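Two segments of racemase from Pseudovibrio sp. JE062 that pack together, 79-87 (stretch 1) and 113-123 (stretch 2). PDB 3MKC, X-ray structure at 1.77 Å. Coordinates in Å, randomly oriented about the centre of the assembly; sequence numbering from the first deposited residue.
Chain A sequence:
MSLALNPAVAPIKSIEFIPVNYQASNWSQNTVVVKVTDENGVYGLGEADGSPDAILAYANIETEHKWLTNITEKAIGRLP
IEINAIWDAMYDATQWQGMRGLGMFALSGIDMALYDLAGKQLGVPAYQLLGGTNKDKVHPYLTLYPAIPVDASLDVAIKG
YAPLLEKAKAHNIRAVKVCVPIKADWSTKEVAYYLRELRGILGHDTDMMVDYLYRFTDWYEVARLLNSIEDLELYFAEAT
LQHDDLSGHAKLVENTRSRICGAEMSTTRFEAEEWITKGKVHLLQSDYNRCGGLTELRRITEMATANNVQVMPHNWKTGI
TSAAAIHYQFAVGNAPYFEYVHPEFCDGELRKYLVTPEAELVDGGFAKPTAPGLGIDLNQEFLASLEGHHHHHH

Stretch 1, residues 79-87: LPIEINAIW
Stretch 2 113-123: ALYDLAGKQLG

A turn and the start of the helix after it can pack on another helix through largely apolar contacts, and this racemase offers a compact example; no hydrogen bond crosses between the stretches. Residues 113-122 are helical, and Gly123 leaves the helix with positive phi (64/40), a conformation that favours glycine. Against this rod lies a type I turn, Leu79 to Glu82, closed by Glu82 N to Leu79 O at 3.0 Å and leading into a helix from Ile83; 84-87 and 113-122 keep helical phi/psi. The helix axes run roughly antiparallel, at 147°, and approach to 11.0 Å; in register, Ile81 CA and Ala118 CA are 5.1 Å apart.

Leu79 (-82/123; m, t) points away. Pro80 (-49/-27, C-gamma exo) suits the first turn corner, its ring fixing phi while presenting a compact apolar surface: CG lies 3.5 Å from Leu117 CD2 (Leu117 t, p). Pro80 CB also lies 3.5 Å from Gln121 OE1 (Gln121 m, t, -40°). The small Ala118 has its CB 3.6 Å from Pro80 O. Ile81 (-67/-25; t, p) points sideways, yet its CD1 reaches Leu122 CD1 at 3.6 Å (Leu122 m, t) on the more exposed margin.

Glu82 (-89/58; m, t, -62°) turns away as N-cap. Ile83 (-59/-43; m, t) buries the largest area of stretch 1. Its CD1 sits over one face of the Tyr115 ring, 3.5 Å from the centroid and 10° off the normal, a CH-pi contact; Tyr115 (m, chi2 -82°) points away at CA-to-CB, but its end comes nearer. Ile83 CG1 also meets Leu114 CB at 4.1 Å. Asn84 (t, -105°) and Ala85 contribute nothing, but one turn on from Ile83, Ile86 (m, t) places CG2 4.0 Å from Leu114 CD1 (Leu114 m, t). Trp87 (t, 102°) points sideways without contact. Altogether 492 Å² is buried.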

# COMPACT_ATOMS: atom_id res chain seq x y z
N LEU A 79 -13.67 -21.47 -6.60
CA LEU A 79 -12.33 -21.83 -7.04
C LEU A 79 -11.51 -20.54 -6.97
O LEU A 79 -11.86 -19.54 -7.59
CB LEU A 79 -12.37 -22.37 -8.47
CG LEU A 79 -13.27 -23.61 -8.65
CD1 LEU A 79 -13.31 -24.04 -10.11
CD2 LEU A 79 -12.74 -24.73 -7.77
N PRO A 80 -10.40 -20.55 -6.21
CA PRO A 80 -9.47 -19.44 -5.98
C PRO A 80 -9.00 -18.70 -7.23
O PRO A 80 -8.65 -17.52 -7.17
CB PRO A 80 -8.31 -20.10 -5.24
CG PRO A 80 -8.97 -21.22 -4.52
CD PRO A 80 -9.88 -21.78 -5.57
N ILE A 81 -8.99 -19.41 -8.36
CA ILE A 81 -8.55 -18.83 -9.62
C ILE A 81 -9.48 -17.74 -10.16
O ILE A 81 -9.05 -16.87 -10.91
CB ILE A 81 -8.38 -19.94 -10.70
CG1 ILE A 81 -7.85 -19.33 -12.00
CG2 ILE A 81 -9.71 -20.63 -10.96
CD1 ILE A 81 -6.52 -18.64 -11.87
N GLU A 82 -10.76 -17.77 -9.77
CA GLU A 82 -11.71 -16.76 -10.24
C GLU A 82 -11.70 -15.56 -9.29
O GLU A 82 -12.73 -15.18 -8.73
CB GLU A 82 -13.12 -17.35 -10.30
CG GLU A 82 -13.22 -18.64 -11.09
CD GLU A 82 -14.65 -19.00 -11.44
OE1 GLU A 82 -15.46 -19.22 -10.52
OE2 GLU A 82 -14.96 -19.06 -12.65
N ILE A 83 -10.53 -14.96 -9.13
CA ILE A 83 -10.38 -13.83 -8.23
C ILE A 83 -11.27 -12.64 -8.56
O ILE A 83 -11.86 -12.04 -7.66
CB ILE A 83 -8.92 -13.34 -8.19
CG1 ILE A 83 -8.00 -14.54 -7.96
CG2 ILE A 83 -8.75 -12.32 -7.07
CD1 ILE A 83 -6.53 -14.20 -7.90
N ASN A 84 -11.38 -12.31 -9.84
CA ASN A 84 -12.19 -11.19 -10.28
C ASN A 84 -13.67 -11.41 -9.96
O ASN A 84 -14.36 -10.50 -9.49
CB ASN A 84 -12.00 -10.98 -11.78
CG ASN A 84 -12.77 -9.79 -12.30
OD1 ASN A 84 -13.80 -9.94 -12.96
ND2 ASN A 84 -12.27 -8.59 -12.01
N ALA A 85 -14.15 -12.62 -10.23
CA ALA A 85 -15.55 -12.95 -9.99
C ALA A 85 -15.88 -13.02 -8.50
O ALA A 85 -16.95 -12.60 -8.08
CB ALA A 85 -15.90 -14.28 -10.66
N ILE A 86 -14.96 -13.55 -7.70
CA ILE A 86 -15.19 -13.65 -6.26
C ILE A 86 -15.23 -12.23 -5.68
O ILE A 86 -16.01 -11.95 -4.78
CB ILE A 86 -14.08 -14.46 -5.58
CG1 ILE A 86 -14.08 -15.88 -6.15
CG2 ILE A 86 -14.30 -14.49 -4.07
CD1 ILE A 86 -12.91 -16.73 -5.72
N TRP A 87 -14.39 -11.36 -6.20
CA TRP A 87 -14.34 -9.97 -5.76
C TRP A 87 -15.74 -9.37 -5.93
O TRP A 87 -16.30 -8.80 -4.99
CB TRP A 87 -13.36 -9.17 -6.62
CG TRP A 87 -12.90 -7.86 -6.03
CD1 TRP A 87 -11.70 -7.61 -5.41
CD2 TRP A 87 -13.62 -6.61 -6.01
NE1 TRP A 87 -11.63 -6.30 -5.02
CE2 TRP A 87 -12.79 -5.66 -5.37
CE3 TRP A 87 -14.88 -6.21 -6.47
CZ2 TRP A 87 -13.19 -4.33 -5.18
CZ3 TRP A 87 -15.28 -4.88 -6.28
CH2 TRP A 87 -14.43 -3.96 -5.64
N ALA A 113 -5.14 -12.53 -0.40
CA ALA A 113 -4.92 -13.94 -0.08
C ALA A 113 -5.28 -14.87 -1.23
O ALA A 113 -4.74 -15.98 -1.33
CB ALA A 113 -5.72 -14.31 1.16
N LEU A 114 -6.18 -14.44 -2.11
CA LEU A 114 -6.55 -15.28 -3.24
C LEU A 114 -5.42 -15.35 -4.26
O LEU A 114 -5.22 -16.38 -4.89
CB LEU A 114 -7.82 -14.75 -3.91
CG LEU A 114 -9.09 -14.94 -3.08
CD1 LEU A 114 -10.27 -14.31 -3.80
CD2 LEU A 114 -9.34 -16.43 -2.85
N TYR A 115 -4.68 -14.26 -4.40
CA TYR A 115 -3.57 -14.25 -5.33
C TYR A 115 -2.50 -15.22 -4.84
O TYR A 115 -1.84 -15.89 -5.62
CB TYR A 115 -3.00 -12.84 -5.47
CG TYR A 115 -3.81 -11.98 -6.41
CD1 TYR A 115 -3.62 -12.06 -7.79
CD2 TYR A 115 -4.83 -11.16 -5.93
CE1 TYR A 115 -4.43 -11.35 -8.67
CE2 TYR A 115 -5.64 -10.44 -6.80
CZ TYR A 115 -5.44 -10.54 -8.17
OH TYR A 115 -6.26 -9.87 -9.04
N ASP A 116 -2.35 -15.30 -3.52
CA ASP A 116 -1.35 -16.19 -2.94
C ASP A 116 -1.83 -17.63 -3.12
O ASP A 116 -1.08 -18.49 -3.57
CB ASP A 116 -1.15 -15.87 -1.46
CG ASP A 116 0.04 -16.60 -0.84
OD1 ASP A 116 1.04 -16.82 -1.56
OD2 ASP A 116 -0.02 -16.93 0.36
N LEU A 117 -3.10 -17.88 -2.79
CA LEU A 117 -3.66 -19.22 -2.92
C LEU A 117 -3.71 -19.71 -4.37
O LEU A 117 -3.24 -20.80 -4.67
CB LEU A 117 -5.05 -19.26 -2.31
CG LEU A 117 -5.83 -20.57 -2.43
CD1 LEU A 117 -4.95 -21.74 -1.95
CD2 LEU A 117 -7.10 -20.47 -1.60
N ALA A 118 -4.27 -18.90 -5.26
CA ALA A 118 -4.38 -19.27 -6.67
C ALA A 118 -3.02 -19.57 -7.28
O ALA A 118 -2.86 -20.51 -8.07
CB ALA A 118 -5.07 -18.16 -7.47
N GLY A 119 -2.03 -18.77 -6.91
CA GLY A 119 -0.69 -18.97 -7.43
C GLY A 119 -0.12 -20.28 -6.93
O GLY A 119 0.46 -21.06 -7.69
N LYS A 120 -0.27 -20.54 -5.64
CA LYS A 120 0.26 -21.77 -5.06
C LYS A 120 -0.39 -23.01 -5.64
O LYS A 120 0.28 -24.03 -5.81
CB LYS A 120 0.12 -21.73 -3.53
CG LYS A 120 1.08 -20.72 -2.89
CD LYS A 120 0.77 -20.46 -1.42
CE LYS A 120 1.06 -21.66 -0.53
NZ LYS A 120 0.86 -21.32 0.92
N GLN A 121 -1.68 -22.94 -5.97
CA GLN A 121 -2.36 -24.07 -6.57
C GLN A 121 -1.80 -24.32 -7.97
O GLN A 121 -1.52 -25.46 -8.35
CB GLN A 121 -3.88 -23.82 -6.68
CG GLN A 121 -4.65 -23.67 -5.37
CD GLN A 121 -6.15 -23.56 -5.60
OE1 GLN A 121 -6.60 -22.90 -6.54
NE2 GLN A 121 -6.94 -24.19 -4.73
N LEU A 122 -1.64 -23.24 -8.73
CA LEU A 122 -1.15 -23.32 -10.10
C LEU A 122 0.37 -23.36 -10.22
O LEU A 122 0.91 -23.55 -11.31
CB LEU A 122 -1.68 -22.14 -10.91
CG LEU A 122 -3.20 -22.05 -11.04
CD1 LEU A 122 -3.59 -20.69 -11.61
CD2 LEU A 122 -3.70 -23.17 -11.94
N GLY A 123 1.05 -23.18 -9.09
CA GLY A 123 2.50 -23.19 -9.11
C GLY A 123 3.08 -22.05 -9.93
O GLY A 123 4.05 -22.24 -10.66